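Local coordinates for FAD:protein FMN transferase (Vibrio cholerae, PDB 6NXI) that probably transfers the FMN moiety of FAD onto a threonine hydroxyl of target flavoproteins, using magnesium, and is captured here with FAD and magnesium bound, at residues I201-V206 and L295-T300; R282-A287 and K305-S310; R127-I132 and K144-L149. All coordinates share one frame; numbering follows the deposited sequence.

Contacts 1 and 2 adjoin, their centres 13 Å apart, and use the neighbouring strands 294-299 and 304-308 at the edge of the eight-stranded antiparallel sheet. Contact 1 brings the two-stranded hairpin 199-203/211-215 onto one face of that edge, contact 2 helix 280-289 onto the other, and the salt bridge Lys203-Glu306 joins them. Contact 3 stands apart, about 20 and 15 Å from contacts 1 and 2 between nearest atoms, where two loops meet. No residue touching in contacts 1 and 2 is exposed; two are in contact 3, the most superficial. A proline and branched aliphatics carry contact 1, a bent methionine contact 2, and two turn isoleucines, on backbone and on a glutamate, contact 3.

Contact 1 (I201-V206 and L295-T300); sequences IEKPSV and LMIVKT
Pro204 and Ile297 meet tip to tip where the 201-206 segment passes over strand 294-299. Followed outward, Ile297 explains most of the contact. From its CB, which points at the other segment, the chain forks: CG2, anti to the backbone N, goes to the proline ring, while CG1 lies beside that N (chi1 -60°) and carries the longer branch. Ile297 CG2 touches Pro204 CG at 3.4 Å, tighter than ordinary van der Waals contact, and Pro204 CD at 3.5 Å. The extended second branch ends in Ile297 CD1, which sits 3.4 Å from Glu202 O. The same methyl, Ile297 CD1, also meets Pro204 CD at 3.7 Å. Lys203 crosses Ile297 at about a right angle, Lys203 CD lying 3.9 Å from Ile297 CD1. Farther back along the strands, Leu295 CD2 reaches up to two neighbours, touching Ile201 CG2 at 4.0 Å and Lys203 CE, again at 4.0 Å. Thus the lysine lends its methylenes to the apolar layer, while its NZ forms salt bridges with Glu213 and Glu306. Ile201 and Leu295 both reach Phe312, which extends this layer. The axes of 201-203 and 295-299 come within 9.3 Å, at 18°, but each strand keeps its backbone bonds within its own sheet: Ile201 pairs with Glu213, Leu295 with Thr259. Side-chain packing, including one methyl on a backbone carbonyl, therefore joins the segments in place of strand pairing, an arrangement typical of face-to-face beta-sheet packing, here a two-stranded hairpin laid on the edge region of the main antiparallel sheet.

Contact 2 (R282-A287 and K305-S310); sequences RGMAVA and KEYASS
Met284 of helix 280-289 reaches across to the edge strand 304-308, an alpha/beta layer contact in which a helix packs on an antiparallel sheet. The tight part is its thioether end. Bends at chi2 (-55°) and chi3 (-59°) fold the chain back so that Met284 CE settles on the backbone where strand 304-308 ends, 3.3 Å from Ser309 N and 3.6 Å from Ala308 C. Nearer its root, Met284 CG packs on Tyr307 CB at 3.9 Å, the two side chains running obliquely past each other. Met296 of the adjacent strand also touches Met284, so the thioether is wedged between helix and two strands.

The looser side begins at Tyr307, whose ring leads away from residues 282-287, toward Glu280 at the start of the helix. Tyr307 OH accepts a bond from Lys305 NZ at 3.3 Å, and CG of the same exposed lysine lies over one ring face, offset toward the rim.

Opposed to this exposed side is the buried end, Ala287 and Ser309, about one helical turn on. The serine hydroxyl bonds to Ile292 O, ahead of strand 294-299, and Val294 N, at its start, while Ser309 CB rests 4.0 Å from Ala287 CB.

Contact 3 (R127-I132 and K144-L149); sequences RAITGI and KDIPEL
Ile129 and Ile146 lead the apolar contacts, the CD1 methyl of Ile146 pressing on the backbone of the other residue, 3.6 Å from Ile129 CA. Ile146 CG1 stands between the backbone N and the carbonyl carbon (chi1 58°), and the extended branch beyond it carries CD1 across. Ile129 in turn lies at about a right angle to Glu148: Ile129 CG2 touches Glu148 CB at 3.8 Å and Ile129 CD1 reaches the same carbon at 3.9 Å. The glutamate offers its CB and, bent at chi2, also brings OE1 against Ile129 CG2.

Contacts of methyl groups with carbonyl oxygens form a second group. Leu149 CD1 lies 3.8 Å from Ile129 O and 4.0 Å from Gly131 O.

Hydrogen bonds act inside each segment. Thr130 N and OG1 approach Arg127 O from one face of its plane, OG1 at 2.8 Å, which ties the first turn closed. In the other segment Lys144 NZ gives a 3.0 Å bond to Leu149 O, in the carbonyl plane, and also binds Phe62 O and His65 O.

Apolar contacts thus pack together two type I beta turns, Arg127-Thr130 at the C-terminal end of helix 120-127 and Ile146-Leu149 after strand 141-144, a loop-to-loop contact flanking the small three-stranded sheet.

Contact 1 (I201-V206 and L295-T300)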
loop_
_atom_site.group_PDB
_atom_site.type_symbol
_atom_site.label_atom_id
_atom_site.label_comp_id
_atom_site.label_asym_id
_atom_site.label_seq_id
_atom_site.Cartn_x
_atom_site.Cartn_y
_atom_site.Cartn_z
ATOM N N ILE A 201 10.502 -0.000 13.333
ATOM C CA ILE A 201 10.390 -1.270 12.573
ATOM C C ILE A 201 10.242 -2.408 13.583
ATOM O O ILE A 201 11.110 -2.532 14.442
ATOM C CB ILE A 201 11.573 -1.475 11.626
ATOM C CG1 ILE A 201 11.754 -0.232 10.739
ATOM C CG2 ILE A 201 11.328 -2.768 10.849
ATOM C CD1 ILE A 201 12.240 -0.514 9.354
ATOM N N GLU A 202 9.141 -3.143 13.477
ATOM C CA GLU A 202 8.820 -4.290 14.362
ATOM C C GLU A 202 9.678 -5.469 13.896
ATOM O O GLU A 202 9.687 -5.793 12.694
ATOM C CB GLU A 202 7.323 -4.599 14.374
ATOM C CG GLU A 202 6.472 -3.517 15.018
ATOM C CD GLU A 202 6.571 -3.386 16.532
ATOM O OE1 GLU A 202 6.936 -4.378 17.203
ATOM O OE2 GLU A 202 6.285 -2.282 17.042
ATOM N N LYS A 203 10.426 -6.040 14.820
ATOM C CA LYS A 203 11.308 -7.192 14.542
ATOM C C LYS A 203 10.704 -8.376 15.284
ATOM O O LYS A 203 10.359 -8.262 16.454
ATOM C CB LYS A 203 12.735 -6.899 15.008
ATOM C CG LYS A 203 13.347 -5.610 14.493
ATOM C CD LYS A 203 13.452 -5.538 12.985
ATOM C CE LYS A 203 14.412 -4.459 12.526
ATOM N NZ LYS A 203 15.788 -4.719 13.025
ATOM N N PRO A 204 10.486 -9.521 14.617
ATOM C CA PRO A 204 10.036 -10.728 15.301
ATOM C C PRO A 204 11.285 -11.295 15.974
ATOM O O PRO A 204 12.407 -11.067 15.506
ATOM C CB PRO A 204 9.505 -11.589 14.157
ATOM C CG PRO A 204 10.458 -11.238 13.036
ATOM C CD PRO A 204 10.739 -9.749 13.193
ATOM N N SER A 205 11.073 -11.980 17.093
ATOM C CA SER A 205 12.139 -12.503 17.976
ATOM C C SER A 205 11.792 -13.953 18.310
ATOM O O SER A 205 10.602 -14.210 18.525
ATOM C CB SER A 205 12.225 -11.651 19.205
ATOM O OG SER A 205 13.420 -11.915 19.891
ATOM N N VAL A 206 12.760 -14.864 18.331
ATOM C CA VAL A 206 12.493 -16.295 18.678
ATOM C C VAL A 206 11.922 -16.397 20.102
ATOM O O VAL A 206 11.228 -17.411 20.386
ATOM C CB VAL A 206 13.737 -17.190 18.518
ATOM C CG1 VAL A 206 14.109 -17.323 17.055
ATOM C CG2 VAL A 206 14.918 -16.718 19.360
ATOM N N LEU A 295 13.890 -3.396 3.632
ATOM C CA LEU A 295 14.214 -4.358 4.704
ATOM C C LEU A 295 13.167 -5.459 4.654
ATOM O O LEU A 295 11.970 -5.211 4.861
ATOM C CB LEU A 295 14.240 -3.657 6.060
ATOM C CG LEU A 295 14.641 -4.562 7.223
ATOM C CD1 LEU A 295 16.098 -4.943 7.110
ATOM C CD2 LEU A 295 14.357 -3.868 8.544
ATOM N N MET A 296 13.635 -6.677 4.443
ATOM C CA MET A 296 12.736 -7.841 4.480
ATOM C C MET A 296 13.106 -8.686 5.664
ATOM O O MET A 296 14.320 -8.958 5.829
ATOM C CB MET A 296 12.892 -8.718 3.264
ATOM C CG MET A 296 12.408 -8.090 2.046
ATOM S SD MET A 296 12.238 -9.498 0.970
ATOM C CE MET A 296 12.232 -8.657 -0.585
ATOM N N ILE A 297 12.100 -9.040 6.432
ATOM C CA ILE A 297 12.265 -9.993 7.550
ATOM C C ILE A 297 11.709 -11.328 7.090
ATOM O O ILE A 297 10.579 -11.375 6.608
ATOM C CB ILE A 297 11.553 -9.457 8.787
ATOM C CG1 ILE A 297 12.154 -8.102 9.180
ATOM C CG2 ILE A 297 11.651 -10.500 9.891
ATOM C CD1 ILE A 297 11.460 -7.484 10.315
ATOM N N VAL A 298 12.503 -12.383 7.238
ATOM C CA VAL A 298 12.107 -13.722 6.742
ATOM C C VAL A 298 12.259 -14.709 7.876
ATOM O O VAL A 298 13.139 -14.511 8.737
ATOM C CB VAL A 298 12.867 -14.156 5.478
ATOM C CG1 VAL A 298 13.022 -12.963 4.545
ATOM C CG2 VAL A 298 14.200 -14.798 5.768
ATOM N N LYS A 299 11.360 -15.680 7.865
ATOM C CA LYS A 299 11.373 -16.829 8.811
ATOM C C LYS A 299 12.399 -17.840 8.304
ATOM O O LYS A 299 12.229 -18.295 7.169
ATOM C CB LYS A 299 9.958 -17.411 8.900
ATOM C CG LYS A 299 9.792 -18.611 9.823
ATOM C CD LYS A 299 9.600 -18.234 11.278
ATOM C CE LYS A 299 9.764 -19.435 12.191
ATOM N NZ LYS A 299 11.191 -19.698 12.493
ATOM N N THR A 300 13.393 -18.172 9.129
ATOM C CA THR A 300 14.434 -19.188 8.827
ATOM C C THR A 300 14.018 -20.493 9.493
ATOM O O THR A 300 12.964 -20.542 10.138
ATOM C CB THR A 300 15.816 -18.764 9.321
ATOM O OG1 THR A 300 15.772 -18.815 10.746
ATOM C CG2 THR A 300 16.212 -17.383 8.843
#

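Contact 2 (R282-A287 and K305-S310)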
loop_
_atom_site.group_PDB
_atom_site.type_symbol
_atom_site.label_atom_id
_atom_site.label_comp_id
_atom_site.label_asym_id
_atom_site.label_seq_id
_atom_site.Cartn_x
_atom_site.Cartn_y
_atom_site.Cartn_z
ATOM N N ARG A 282 14.254 -12.973 -5.191
ATOM C CA ARG A 282 13.923 -12.169 -6.397
ATOM C C ARG A 282 13.614 -10.748 -5.951
ATOM O O ARG A 282 13.955 -9.802 -6.696
ATOM C CB ARG A 282 12.757 -12.804 -7.153
ATOM C CG ARG A 282 13.003 -14.229 -7.635
ATOM C CD ARG A 282 14.218 -14.398 -8.516
ATOM N NE ARG A 282 14.130 -13.579 -9.710
ATOM C CZ ARG A 282 15.121 -13.441 -10.596
ATOM N NH1 ARG A 282 16.264 -14.073 -10.407
ATOM N NH2 ARG A 282 14.957 -12.663 -11.652
ATOM N N GLY A 283 12.962 -10.589 -4.797
ATOM C CA GLY A 283 12.623 -9.247 -4.289
ATOM C C GLY A 283 13.848 -8.428 -3.945
ATOM O O GLY A 283 13.906 -7.217 -4.307
ATOM N N MET A 284 14.801 -8.991 -3.207
ATOM C CA MET A 284 16.011 -8.228 -2.831
ATOM C C MET A 284 16.822 -7.924 -4.102
ATOM O O MET A 284 17.418 -6.825 -4.171
ATOM C CB MET A 284 16.852 -8.962 -1.784
ATOM C CG MET A 284 16.145 -9.121 -0.438
ATOM S SD MET A 284 15.550 -7.555 0.290
ATOM C CE MET A 284 17.120 -6.701 0.394
ATOM N N ALA A 285 16.766 -8.804 -5.110
ATOM C CA ALA A 285 17.485 -8.606 -6.391
ATOM C C ALA A 285 16.892 -7.382 -7.096
ATOM O O ALA A 285 17.683 -6.506 -7.542
ATOM C CB ALA A 285 17.446 -9.829 -7.265
ATOM N N VAL A 286 15.568 -7.262 -7.140
ATOM C CA VAL A 286 14.929 -6.047 -7.726
ATOM C C VAL A 286 15.331 -4.811 -6.921
ATOM O O VAL A 286 15.592 -3.732 -7.514
ATOM C CB VAL A 286 13.401 -6.212 -7.852
ATOM C CG1 VAL A 286 12.713 -4.883 -8.173
ATOM C CG2 VAL A 286 13.082 -7.247 -8.900
ATOM N N ALA A 287 15.359 -4.901 -5.592
ATOM C CA ALA A 287 15.665 -3.739 -4.733
ATOM C C ALA A 287 17.108 -3.295 -5.013
ATOM O O ALA A 287 17.413 -2.089 -5.043
ATOM C CB ALA A 287 15.491 -4.065 -3.273
ATOM N N LYS A 305 15.566 -13.768 10.070
ATOM C CA LYS A 305 16.729 -13.121 9.448
ATOM C C LYS A 305 16.230 -11.843 8.774
ATOM O O LYS A 305 15.042 -11.781 8.365
ATOM C CB LYS A 305 17.395 -14.113 8.494
ATOM C CG LYS A 305 18.568 -13.574 7.701
ATOM C CD LYS A 305 18.920 -14.441 6.509
ATOM C CE LYS A 305 19.837 -15.586 6.862
ATOM N NZ LYS A 305 20.059 -16.468 5.692
ATOM N N GLU A 306 17.079 -10.835 8.734
ATOM C CA GLU A 306 16.782 -9.602 7.978
ATOM C C GLU A 306 17.664 -9.566 6.740
ATOM O O GLU A 306 18.845 -9.922 6.813
ATOM C CB GLU A 306 17.099 -8.329 8.752
ATOM C CG GLU A 306 16.919 -8.459 10.238
ATOM C CD GLU A 306 16.978 -7.123 10.954
ATOM O OE1 GLU A 306 17.706 -6.221 10.476
ATOM O OE2 GLU A 306 16.319 -7.010 11.991
ATOM N N TYR A 307 17.132 -9.031 5.668
ATOM C CA TYR A 307 17.896 -8.682 4.465
ATOM C C TYR A 307 17.631 -7.207 4.205
ATOM O O TYR A 307 16.427 -6.871 4.059
ATOM C CB TYR A 307 17.437 -9.487 3.261
ATOM C CG TYR A 307 17.663 -10.970 3.347
ATOM C CD1 TYR A 307 18.851 -11.561 2.948
ATOM C CD2 TYR A 307 16.643 -11.778 3.791
ATOM C CE1 TYR A 307 19.012 -12.938 3.006
ATOM C CE2 TYR A 307 16.775 -13.150 3.830
ATOM C CZ TYR A 307 17.965 -13.729 3.450
ATOM O OH TYR A 307 18.030 -15.087 3.549
ATOM N N ALA A 308 18.675 -6.394 4.223
ATOM C CA ALA A 308 18.602 -4.957 3.881
ATOM C C ALA A 308 19.276 -4.764 2.522
ATOM O O ALA A 308 20.384 -5.294 2.319
ATOM C CB ALA A 308 19.249 -4.121 4.942
ATOM N N SER A 309 18.631 -4.027 1.623
ATOM C CA SER A 309 19.247 -3.658 0.333
ATOM C C SER A 309 20.405 -2.685 0.599
ATOM O O SER A 309 20.420 -2.044 1.663
ATOM C CB SER A 309 18.231 -3.090 -0.598
ATOM O OG SER A 309 17.737 -1.845 -0.145
ATOM N N SER A 310 21.289 -2.509 -0.378
ATOM C CA SER A 310 22.437 -1.568 -0.296
ATOM C C SER A 310 21.940 -0.160 0.014
ATOM O O SER A 310 22.648 0.575 0.701
ATOM C CB SER A 310 23.226 -1.597 -1.568
ATOM O OG SER A 310 23.873 -2.847 -1.679
#

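Contact 3 (R127-I132 and K144-L149)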
loop_
_atom_site.group_PDB
_atom_site.type_symbol
_atom_site.label_atom_id
_atom_site.label_comp_id
_atom_site.label_asym_id
_atom_site.label_seq_id
_atom_site.Cartn_x
_atom_site.Cartn_y
_atom_site.Cartn_z
ATOM N N ARG A 127 -9.263 -17.289 -11.226
ATOM C CA ARG A 127 -7.943 -17.089 -11.874
ATOM C C ARG A 127 -8.124 -16.782 -13.349
ATOM O O ARG A 127 -7.378 -15.930 -13.851
ATOM C CB ARG A 127 -7.040 -18.308 -11.711
ATOM C CG ARG A 127 -6.581 -18.527 -10.287
ATOM C CD ARG A 127 -5.890 -19.836 -10.122
ATOM N NE ARG A 127 -4.532 -19.785 -10.596
ATOM C CZ ARG A 127 -3.808 -20.875 -10.816
ATOM N NH1 ARG A 127 -4.332 -22.087 -10.675
ATOM N NH2 ARG A 127 -2.557 -20.747 -11.191
ATOM N N ALA A 128 -9.142 -17.346 -13.994
ATOM C CA ALA A 128 -9.336 -17.161 -15.447
ATOM C C ALA A 128 -9.732 -15.714 -15.746
ATOM O O ALA A 128 -9.625 -15.340 -16.923
ATOM C CB ALA A 128 -10.362 -18.120 -15.971
ATOM N N ILE A 129 -10.259 -14.970 -14.767
ATOM C CA ILE A 129 -10.714 -13.567 -14.972
ATOM C C ILE A 129 -9.755 -12.605 -14.261
ATOM O O ILE A 129 -10.187 -11.518 -13.962
ATOM C CB ILE A 129 -12.176 -13.384 -14.529
ATOM C CG1 ILE A 129 -12.383 -13.745 -13.051
ATOM C CG2 ILE A 129 -13.102 -14.172 -15.429
ATOM C CD1 ILE A 129 -13.689 -13.279 -12.451
ATOM N N THR A 130 -8.506 -12.998 -14.036
ATOM C CA THR A 130 -7.437 -12.129 -13.492
ATOM C C THR A 130 -6.277 -12.066 -14.489
ATOM O O THR A 130 -6.109 -12.965 -15.325
ATOM C CB THR A 130 -6.968 -12.619 -12.118
ATOM O OG1 THR A 130 -6.225 -13.806 -12.383
ATOM C CG2 THR A 130 -8.129 -12.861 -11.194
ATOM N N GLY A 131 -5.518 -10.981 -14.453
ATOM C CA GLY A 131 -4.283 -10.839 -15.222
ATOM C C GLY A 131 -4.144 -9.434 -15.720
ATOM O O GLY A 131 -5.114 -8.915 -16.320
ATOM N N ILE A 132 -2.999 -8.831 -15.408
ATOM C CA ILE A 132 -2.660 -7.426 -15.741
ATOM C C ILE A 132 -2.801 -7.225 -17.258
ATOM O O ILE A 132 -3.053 -6.084 -17.648
ATOM C CB ILE A 132 -1.243 -7.095 -15.221
ATOM C CG1 ILE A 132 -1.017 -5.583 -15.129
ATOM C CG2 ILE A 132 -0.177 -7.770 -16.055
ATOM C CD1 ILE A 132 -1.761 -4.914 -14.014
ATOM N N LYS A 144 -10.818 -2.885 -20.410
ATOM C CA LYS A 144 -10.693 -4.281 -19.943
ATOM C C LYS A 144 -11.172 -5.164 -21.084
ATOM O O LYS A 144 -12.260 -4.859 -21.600
ATOM C CB LYS A 144 -11.492 -4.487 -18.657
ATOM C CG LYS A 144 -12.942 -4.025 -18.700
ATOM C CD LYS A 144 -13.584 -3.791 -17.335
ATOM C CE LYS A 144 -14.343 -4.990 -16.831
ATOM N NZ LYS A 144 -15.054 -4.668 -15.576
ATOM N N ASP A 145 -10.356 -6.147 -21.477
ATOM C CA ASP A 145 -10.627 -6.961 -22.693
ATOM C C ASP A 145 -11.499 -8.134 -22.276
ATOM O O ASP A 145 -11.909 -8.910 -23.164
ATOM C CB ASP A 145 -9.349 -7.383 -23.408
ATOM C CG ASP A 145 -8.476 -8.380 -22.676
ATOM O OD1 ASP A 145 -8.898 -8.918 -21.597
ATOM O OD2 ASP A 145 -7.375 -8.615 -23.194
ATOM N N ILE A 146 -11.785 -8.254 -20.983
ATOM C CA ILE A 146 -12.778 -9.249 -20.479
ATOM C C ILE A 146 -13.719 -8.519 -19.528
ATOM O O ILE A 146 -13.299 -7.660 -18.739
ATOM C CB ILE A 146 -12.148 -10.504 -19.836
ATOM C CG1 ILE A 146 -11.225 -10.195 -18.655
ATOM C CG2 ILE A 146 -11.414 -11.337 -20.876
ATOM C CD1 ILE A 146 -10.881 -11.407 -17.837
ATOM N N PRO A 147 -15.030 -8.832 -19.606
ATOM C CA PRO A 147 -16.054 -8.139 -18.823
ATOM C C PRO A 147 -15.953 -8.290 -17.300
ATOM O O PRO A 147 -16.391 -7.411 -16.613
ATOM C CB PRO A 147 -17.385 -8.713 -19.348
ATOM C CG PRO A 147 -17.017 -10.006 -20.036
ATOM C CD PRO A 147 -15.601 -9.832 -20.530
ATOM N N GLU A 148 -15.394 -9.390 -16.801
ATOM C CA GLU A 148 -15.484 -9.737 -15.363
ATOM C C GLU A 148 -14.275 -9.165 -14.608
ATOM O O GLU A 148 -14.143 -9.494 -13.398
ATOM C CB GLU A 148 -15.524 -11.263 -15.186
ATOM C CG GLU A 148 -16.633 -11.947 -15.964
ATOM C CD GLU A 148 -16.315 -12.357 -17.399
ATOM O OE1 GLU A 148 -15.218 -12.002 -17.918
ATOM O OE2 GLU A 148 -17.174 -13.078 -18.005
ATOM N N LEU A 149 -13.362 -8.475 -15.303
ATOM C CA LEU A 149 -12.096 -7.973 -14.703
ATOM C C LEU A 149 -12.497 -7.134 -13.498
ATOM O O LEU A 149 -13.443 -6.360 -13.620
ATOM C CB LEU A 149 -11.258 -7.140 -15.684
ATOM C CG LEU A 149 -9.767 -7.077 -15.338
ATOM C CD1 LEU A 149 -9.055 -8.359 -15.716
ATOM C CD2 LEU A 149 -9.114 -5.911 -16.022
#